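Side-chain contacts in retinol dehydratase (Spodoptera frugiperda, PDB 1FMJ), which binds retinol and adenosine-3',5'-diphosphate in a sulfotransferase fold and probably acts as a retinol dehydratase: residues 21-26 with 219-224; 9-14 with 55-60; 229-234 with 344-349. All blocks are in the same frame, centred on the assembly; numbering follows the deposited sequence.

Interaction 1. Residues 21-26 with 219-224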
# COMPACT_ATOMS: atom_id res chain seq x y z
N ASP A 21 -0.29 19.80 -12.10
CA ASP A 21 1.10 19.96 -11.70
C ASP A 21 1.22 21.05 -10.65
O ASP A 21 2.08 20.99 -9.78
CB ASP A 21 1.96 20.33 -12.92
CG ASP A 21 3.45 20.32 -12.60
OD1 ASP A 21 3.99 19.23 -12.31
OD2 ASP A 21 4.08 21.41 -12.62
N LYS A 22 0.34 22.04 -10.70
CA LYS A 22 0.41 23.11 -9.72
C LYS A 22 0.06 22.64 -8.32
O LYS A 22 0.77 22.96 -7.36
CB LYS A 22 -0.49 24.29 -10.12
CG LYS A 22 -0.18 25.56 -9.34
CD LYS A 22 -0.80 26.79 -9.97
CE LYS A 22 -0.38 28.07 -9.24
NZ LYS A 22 -1.00 29.28 -9.82
N LEU A 23 -1.03 21.89 -8.19
CA LEU A 23 -1.47 21.39 -6.89
C LEU A 23 -0.50 20.37 -6.32
O LEU A 23 -0.32 20.28 -5.11
CB LEU A 23 -2.86 20.76 -6.99
CG LEU A 23 -3.37 20.15 -5.68
CD1 LEU A 23 -3.56 21.27 -4.66
CD2 LEU A 23 -4.69 19.41 -5.91
N VAL A 24 0.12 19.58 -7.20
CA VAL A 24 1.07 18.58 -6.72
C VAL A 24 2.38 19.25 -6.31
O VAL A 24 2.86 19.04 -5.19
CB VAL A 24 1.36 17.54 -7.81
CG1 VAL A 24 2.43 16.58 -7.32
CG2 VAL A 24 0.09 16.78 -8.15
N LYS A 25 2.95 20.04 -7.20
CA LYS A 25 4.21 20.74 -6.94
C LYS A 25 4.10 21.72 -5.78
O LYS A 25 5.05 22.45 -5.48
CB LYS A 25 4.67 21.49 -8.19
CG LYS A 25 5.12 20.62 -9.35
CD LYS A 25 6.47 19.98 -9.06
CE LYS A 25 6.96 19.18 -10.25
NZ LYS A 25 5.97 18.17 -10.67
N ALA A 26 2.94 21.75 -5.13
CA ALA A 26 2.71 22.65 -4.00
C ALA A 26 2.62 21.87 -2.69
O ALA A 26 2.50 22.46 -1.62
CB ALA A 26 1.44 23.44 -4.23
N ARG A 219 -8.86 14.32 -5.41
CA ARG A 219 -8.92 14.76 -6.79
C ARG A 219 -8.14 13.79 -7.68
O ARG A 219 -7.95 14.04 -8.87
CB ARG A 219 -8.35 16.17 -6.95
CG ARG A 219 -9.33 17.28 -6.60
CD ARG A 219 -8.89 18.59 -7.23
NE ARG A 219 -8.65 18.43 -8.67
CZ ARG A 219 -8.18 19.39 -9.47
NH1 ARG A 219 -7.89 20.59 -8.98
NH2 ARG A 219 -7.97 19.14 -10.76
N GLY A 220 -7.70 12.69 -7.08
CA GLY A 220 -6.94 11.70 -7.82
C GLY A 220 -5.56 12.19 -8.21
O GLY A 220 -5.02 11.82 -9.26
N LEU A 221 -4.97 13.03 -7.36
CA LEU A 221 -3.64 13.57 -7.64
C LEU A 221 -2.56 13.06 -6.68
O LEU A 221 -1.47 13.63 -6.60
CB LEU A 221 -3.68 15.10 -7.67
CG LEU A 221 -4.40 15.61 -8.93
CD1 LEU A 221 -4.54 17.12 -8.91
CD2 LEU A 221 -3.62 15.15 -10.16
N TYR A 222 -2.88 12.03 -5.92
CA TYR A 222 -1.87 11.46 -5.04
C TYR A 222 -1.54 10.07 -5.56
O TYR A 222 -2.23 9.54 -6.44
CB TYR A 222 -2.32 11.37 -3.58
CG TYR A 222 -1.18 10.98 -2.66
CD1 TYR A 222 -0.03 11.78 -2.55
CD2 TYR A 222 -1.20 9.78 -1.96
CE1 TYR A 222 1.06 11.38 -1.76
CE2 TYR A 222 -0.13 9.37 -1.17
CZ TYR A 222 1.00 10.16 -1.08
OH TYR A 222 2.06 9.73 -0.32
N THR A 223 -0.47 9.50 -5.03
CA THR A 223 0.03 8.19 -5.44
C THR A 223 -1.02 7.08 -5.59
O THR A 223 -1.76 6.76 -4.67
CB THR A 223 1.13 7.72 -4.46
OG1 THR A 223 2.09 8.78 -4.29
CG2 THR A 223 1.85 6.48 -5.00
N LEU A 224 -1.05 6.52 -6.80
CA LEU A 224 -1.94 5.44 -7.19
C LEU A 224 -3.45 5.66 -7.14
O LEU A 224 -4.22 4.70 -7.21
CB LEU A 224 -1.54 4.14 -6.47
CG LEU A 224 -0.19 3.60 -6.98
CD1 LEU A 224 0.20 2.37 -6.21
CD2 LEU A 224 -0.27 3.27 -8.48
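Leu221 meets helix 18-24 through its CB, its carbonyl oxygen and one of its two methyls, in a largely apolar contact made with Leu23 and Val24. Followed outward, its CB lies 4.2 Å from CG2 of Val24. CG stands anti to the carbonyl carbon (chi1 -72°), and from there CD1 reaches CD2 of Leu23 at 3.8 Å, the two leucines slanting across each other methyl against methyl. Leu16, Met44 and Met216 also pack on this side chain.

Val24 enters with its CG2 branch, which also comes within 3.8 Å of the carbonyl oxygen of Leu221. Beside the two leucines, the aliphatic CD of Arg219 borders CD2 of Leu23 more loosely at 4.5 Å, and the guanidinium has CD1 of Leu221 above one face, offset toward the rim. NH2 of Arg219 forms a long, weak ion pair with Glu19, one helical turn before Leu23. On the helix itself, NZ of Lys25 bridges to OD1 of Asp21 at 2.8 Å, on the syn side of the carboxylate.

No hydrogen bond crosses between 21-26 and 219-224. The contact joins the N-terminal helix to the loop between helices 210-218 and 227-235 mainly by apolar packing, with the weak Arg219-Glu19 ion pair at its margin. Its polar cost falls on the Leu221 carbonyl oxygen, which is buried against a valine methyl with no hydrogen-bond partner in the model, consistent with attachment by van der Waals packing rather than directed bonds.

Interaction 2. Residues 9-14 with 55-60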
# COMPACT_ATOMS: atom_id res chain seq x y z
N PHE A 9 1.58 -3.95 -23.78
CA PHE A 9 1.12 -2.89 -22.90
C PHE A 9 0.23 -1.91 -23.67
O PHE A 9 0.70 -1.16 -24.52
CB PHE A 9 2.31 -2.15 -22.27
CG PHE A 9 1.98 -1.44 -21.00
CD1 PHE A 9 1.40 -2.12 -19.94
CD2 PHE A 9 2.22 -0.08 -20.87
CE1 PHE A 9 1.07 -1.46 -18.76
CE2 PHE A 9 1.89 0.59 -19.69
CZ PHE A 9 1.31 -0.10 -18.64
N PRO A 10 -1.08 -1.91 -23.36
CA PRO A 10 -2.06 -1.05 -24.02
C PRO A 10 -2.27 0.34 -23.43
O PRO A 10 -3.21 1.03 -23.80
CB PRO A 10 -3.33 -1.87 -23.92
CG PRO A 10 -3.21 -2.44 -22.54
CD PRO A 10 -1.75 -2.87 -22.48
N TYR A 11 -1.39 0.76 -22.53
CA TYR A 11 -1.56 2.06 -21.89
C TYR A 11 -0.55 3.13 -22.26
O TYR A 11 0.64 2.86 -22.42
CB TYR A 11 -1.55 1.89 -20.38
CG TYR A 11 -2.61 0.94 -19.87
CD1 TYR A 11 -2.27 -0.17 -19.11
CD2 TYR A 11 -3.96 1.16 -20.14
CE1 TYR A 11 -3.24 -1.03 -18.62
CE2 TYR A 11 -4.94 0.30 -19.66
CZ TYR A 11 -4.57 -0.79 -18.89
OH TYR A 11 -5.53 -1.62 -18.38
N GLU A 12 -1.04 4.35 -22.40
CA GLU A 12 -0.19 5.49 -22.69
C GLU A 12 -0.23 6.32 -21.41
O GLU A 12 -1.16 6.19 -20.62
CB GLU A 12 -0.75 6.32 -23.85
CG GLU A 12 -0.91 5.57 -25.15
CD GLU A 12 -1.24 6.50 -26.30
OE1 GLU A 12 -2.00 7.46 -26.07
OE2 GLU A 12 -0.75 6.26 -27.42
N PHE A 13 0.77 7.16 -21.22
CA PHE A 13 0.81 8.00 -20.03
C PHE A 13 0.91 9.45 -20.48
O PHE A 13 1.29 9.74 -21.61
CB PHE A 13 2.02 7.63 -19.16
CG PHE A 13 3.34 8.01 -19.77
CD1 PHE A 13 3.89 9.28 -19.56
CD2 PHE A 13 4.05 7.09 -20.55
CE1 PHE A 13 5.12 9.63 -20.13
CE2 PHE A 13 5.27 7.44 -21.12
CZ PHE A 13 5.81 8.71 -20.91
N ARG A 14 0.56 10.36 -19.58
CA ARG A 14 0.64 11.77 -19.92
C ARG A 14 1.16 12.52 -18.71
O ARG A 14 0.96 12.10 -17.57
CB ARG A 14 -0.73 12.34 -20.30
CG ARG A 14 -1.68 12.53 -19.13
CD ARG A 14 -2.97 13.19 -19.59
NE ARG A 14 -3.94 13.37 -18.52
CZ ARG A 14 -3.77 14.18 -17.47
NH1 ARG A 14 -2.66 14.89 -17.35
NH2 ARG A 14 -4.73 14.28 -16.55
N ASN A 55 6.60 -5.07 -18.26
CA ASN A 55 7.07 -6.31 -17.64
C ASN A 55 6.11 -6.78 -16.56
O ASN A 55 5.82 -7.97 -16.44
CB ASN A 55 8.45 -6.10 -17.02
CG ASN A 55 9.56 -6.10 -18.05
OD1 ASN A 55 10.72 -5.88 -17.71
ND2 ASN A 55 9.21 -6.35 -19.30
N ILE A 56 5.61 -5.84 -15.76
CA ILE A 56 4.68 -6.18 -14.70
C ILE A 56 3.34 -6.62 -15.28
O ILE A 56 2.64 -7.44 -14.70
CB ILE A 56 4.50 -5.00 -13.73
CG1 ILE A 56 5.76 -4.83 -12.89
CG2 ILE A 56 3.29 -5.23 -12.83
CD1 ILE A 56 5.85 -3.50 -12.14
N TYR A 57 3.00 -6.07 -16.44
CA TYR A 57 1.74 -6.40 -17.10
C TYR A 57 1.85 -7.83 -17.63
O TYR A 57 0.86 -8.54 -17.77
CB TYR A 57 1.50 -5.43 -18.26
CG TYR A 57 0.10 -5.45 -18.81
CD1 TYR A 57 -0.98 -5.04 -18.03
CD2 TYR A 57 -0.15 -5.88 -20.11
CE1 TYR A 57 -2.28 -5.06 -18.53
CE2 TYR A 57 -1.45 -5.91 -20.62
CZ TYR A 57 -2.51 -5.49 -19.83
OH TYR A 57 -3.79 -5.51 -20.34
N ASN A 58 3.08 -8.25 -17.92
CA ASN A 58 3.32 -9.58 -18.46
C ASN A 58 4.05 -10.51 -17.50
O ASN A 58 4.50 -11.57 -17.91
CB ASN A 58 4.12 -9.46 -19.76
CG ASN A 58 3.32 -8.84 -20.88
OD1 ASN A 58 2.48 -9.50 -21.50
ND2 ASN A 58 3.55 -7.55 -21.14
N MET A 59 4.18 -10.12 -16.24
CA MET A 59 4.90 -10.96 -15.28
C MET A 59 4.41 -12.40 -15.20
O MET A 59 3.23 -12.68 -15.02
CB MET A 59 4.90 -10.32 -13.89
CG MET A 59 3.53 -10.04 -13.28
SD MET A 59 3.65 -9.33 -11.59
CE MET A 59 1.95 -9.48 -11.03
N PRO A 60 5.34 -13.36 -15.35
CA PRO A 60 4.92 -14.76 -15.27
C PRO A 60 4.43 -15.05 -13.86
O PRO A 60 5.07 -14.65 -12.88
CB PRO A 60 6.21 -15.52 -15.60
CG PRO A 60 6.90 -14.58 -16.54
CD PRO A 60 6.71 -13.25 -15.86
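Tyr57, near the end of helix 53-57, is the bump of this contact: its ring projects among Phe9, Pro10 and Tyr11, three consecutive residues of the N-terminal segment. With CG anti to the backbone N (chi1 -166°), the ring swings off the helix toward them. Phe9 turns its edge to the tyrosine face in a T-shaped pair, centroids 5.5 Å apart and planes at 78°. The leading corner is CD1 of Phe9, 3.7 Å from CB of Tyr57, so the edge lies over the root of the tyrosine rather than its tip.

Pro10 fills in farther out. Its CD sits 3.6 Å from CE2 of Tyr57, while its CG approaches the hydroxyl oxygen OH of Tyr57 at 3.8 Å. Tyr11 completes the hollow less tightly, its CE1 4.1 Å from CE1 of Tyr57, the two side chains running nearly at right angles. CG of Pro10 in turn lies over the centre of the Tyr11 ring. With an alanine at the Tyr57 position, the Phe9 edge would probably lose the aromatic face it leans on and a gap would open beside the Pro10 ring.

Phe9 also rests on Ala53 and Ala54 of helix 53-57, and Tyr11 packs on Leu38 and hydrogen-bonds through its OH to the Ser168 carbonyl. The contact thus sets residues 9-11 against the end of helix 53-57, just before strand 13-14 pairs with strand 35-38 at the edge of the small antiparallel sheet.

Interaction 3. Residues 229-234 with 344-349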
# COMPACT_ATOMS: atom_id res chain seq x y z
N GLU A 229 -11.38 4.20 -8.38
CA GLU A 229 -11.14 3.33 -9.54
C GLU A 229 -10.30 2.14 -9.08
O GLU A 229 -10.47 1.02 -9.56
CB GLU A 229 -10.41 4.09 -10.65
CG GLU A 229 -11.24 5.21 -11.27
CD GLU A 229 -12.66 4.79 -11.57
OE1 GLU A 229 -12.84 3.69 -12.15
OE2 GLU A 229 -13.60 5.54 -11.24
N HIS A 230 -9.41 2.39 -8.13
CA HIS A 230 -8.54 1.34 -7.59
C HIS A 230 -9.40 0.31 -6.87
O HIS A 230 -9.31 -0.90 -7.13
CB HIS A 230 -7.52 1.97 -6.63
CG HIS A 230 -6.37 1.07 -6.26
ND1 HIS A 230 -6.55 -0.14 -5.62
CD2 HIS A 230 -5.03 1.24 -6.38
CE1 HIS A 230 -5.37 -0.68 -5.37
NE2 HIS A 230 -4.44 0.14 -5.82
N VAL A 231 -10.27 0.78 -5.98
CA VAL A 231 -11.16 -0.11 -5.23
C VAL A 231 -12.16 -0.83 -6.12
O VAL A 231 -12.37 -2.03 -5.99
CB VAL A 231 -11.96 0.67 -4.18
CG1 VAL A 231 -12.93 -0.28 -3.45
CG2 VAL A 231 -11.02 1.34 -3.18
N LYS A 232 -12.80 -0.09 -7.02
CA LYS A 232 -13.80 -0.68 -7.90
C LYS A 232 -13.28 -1.86 -8.73
O LYS A 232 -13.99 -2.84 -8.92
CB LYS A 232 -14.42 0.39 -8.81
CG LYS A 232 -15.24 1.40 -8.02
CD LYS A 232 -16.07 2.29 -8.92
CE LYS A 232 -16.97 3.17 -8.08
NZ LYS A 232 -17.92 3.92 -8.93
N GLU A 233 -12.05 -1.76 -9.20
CA GLU A 233 -11.47 -2.84 -10.00
C GLU A 233 -11.39 -4.14 -9.22
O GLU A 233 -11.60 -5.22 -9.78
CB GLU A 233 -10.07 -2.46 -10.47
CG GLU A 233 -10.05 -1.61 -11.71
CD GLU A 233 -8.65 -1.44 -12.25
OE1 GLU A 233 -7.85 -2.39 -12.09
OE2 GLU A 233 -8.34 -0.38 -12.85
N ALA A 234 -11.09 -4.05 -7.93
CA ALA A 234 -11.00 -5.24 -7.10
C ALA A 234 -12.39 -5.68 -6.70
O ALA A 234 -12.69 -6.87 -6.64
CB ALA A 234 -10.18 -4.95 -5.86
N LEU A 344 -21.16 -1.03 -4.31
CA LEU A 344 -20.05 -0.83 -3.37
C LEU A 344 -20.52 -0.07 -2.13
O LEU A 344 -21.13 1.00 -2.24
CB LEU A 344 -18.91 -0.05 -4.03
CG LEU A 344 -17.71 0.25 -3.13
CD1 LEU A 344 -17.19 -1.05 -2.53
CD2 LEU A 344 -16.63 0.95 -3.95
N ARG A 345 -20.24 -0.63 -0.96
CA ARG A 345 -20.62 -0.00 0.31
C ARG A 345 -19.59 -0.30 1.39
O ARG A 345 -19.08 -1.43 1.49
CB ARG A 345 -21.99 -0.53 0.78
CG ARG A 345 -23.19 -0.09 -0.06
CD ARG A 345 -23.47 1.40 0.08
NE ARG A 345 -24.71 1.79 -0.59
CZ ARG A 345 -24.91 1.76 -1.91
NH1 ARG A 345 -23.95 1.37 -2.73
NH2 ARG A 345 -26.09 2.12 -2.40
N TYR A 346 -19.27 0.70 2.20
CA TYR A 346 -18.32 0.51 3.28
C TYR A 346 -19.07 0.22 4.58
O TYR A 346 -19.96 0.97 4.97
CB TYR A 346 -17.42 1.73 3.46
CG TYR A 346 -16.43 1.90 2.33
CD1 TYR A 346 -16.84 2.40 1.09
CD2 TYR A 346 -15.10 1.53 2.48
CE1 TYR A 346 -15.95 2.52 0.04
CE2 TYR A 346 -14.20 1.65 1.44
CZ TYR A 346 -14.63 2.14 0.22
OH TYR A 346 -13.74 2.27 -0.82
N PRO A 347 -18.71 -0.89 5.25
CA PRO A 347 -19.30 -1.36 6.51
C PRO A 347 -19.51 -0.29 7.58
O PRO A 347 -20.54 -0.28 8.26
CB PRO A 347 -18.30 -2.41 6.97
CG PRO A 347 -17.81 -2.99 5.69
CD PRO A 347 -17.60 -1.76 4.84
N ASN A 348 -18.55 0.61 7.73
CA ASN A 348 -18.62 1.65 8.74
C ASN A 348 -19.56 2.81 8.40
O ASN A 348 -20.17 3.40 9.29
CB ASN A 348 -17.22 2.19 9.03
N MET A 349 -19.65 3.13 7.11
CA MET A 349 -20.50 4.23 6.67
C MET A 349 -21.97 3.93 6.90
O MET A 349 -22.29 2.75 7.18
CB MET A 349 -20.27 4.51 5.19
CG MET A 349 -18.90 5.07 4.89
SD MET A 349 -18.62 5.29 3.13
CE MET A 349 -19.71 6.65 2.80
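Val231 points from helix 227-235 into a corner formed by Leu344 and Tyr346 near the C-terminus. Here the packing is close. CG1 of Val231 touches CD2 of Leu344 at 3.9 Å, the side chains crossing at about a right angle. Both methyls of Val231 face the tyrosine hydroxyl: OH of Tyr346 lies 3.8 Å from CG1 and 3.7 Å from CG2 of Val231. Tyr346 comes from the opposite direction and meets the valine with the end of its side chain; CG anti to the carbonyl carbon (chi1 -70°) sends the ring toward the helix. Although pressed against methyls, that hydroxyl is satisfied by a hydrogen bond to the hydroxyl of Tyr227, one turn back on the helix, and Phe247 meets the Tyr346 ring edge-to-face.

The other side is looser and nearer to solvent. Lys232 only brushes Leu344, its CG 4.3 Å from CD2 of Leu344, while the extended chain carries NZ onward to the carbonyl of Asn338 at the end of helix 325-338. Beyond it, exposed Arg345 folds back on its own segment: NH1 donates to O of Leu344 over 2.9 Å, reaching it from above the carbonyl plane, and also bonds the carbonyl of Thr342.

Val231 also packs on Tyr182 and Phe245, from strands 179-184 and 243-247. A helix lying against a parallel central sheet is characteristic of the P-loop-related alpha/beta fold to which sulfotransferases belong; here the C-terminal segment 344-349 packs on that helix.

Interaction 3 is the buried one, interaction 1 is partly buried and interaction 2 lies at the surface. All three do without a hydrogen bond between their segments, but they differ in make-up: aliphatic in interaction 1, aromatic and proline in interaction 2, and mixed in interaction 3, where a tyrosine hydroxyl sits against methyls. Interactions 1 and 2 both fasten the N-terminal region, through helix 18-24 and through the residues leading into strand 13-14, whereas interaction 3 fastens the C-terminal tail. The loop of interaction 1 (219-224) leads into helix 227-235 of interaction 3, and the two touch where O of Leu224 packs 3.6 Å from CD2 of His230; interaction 2 touches neither.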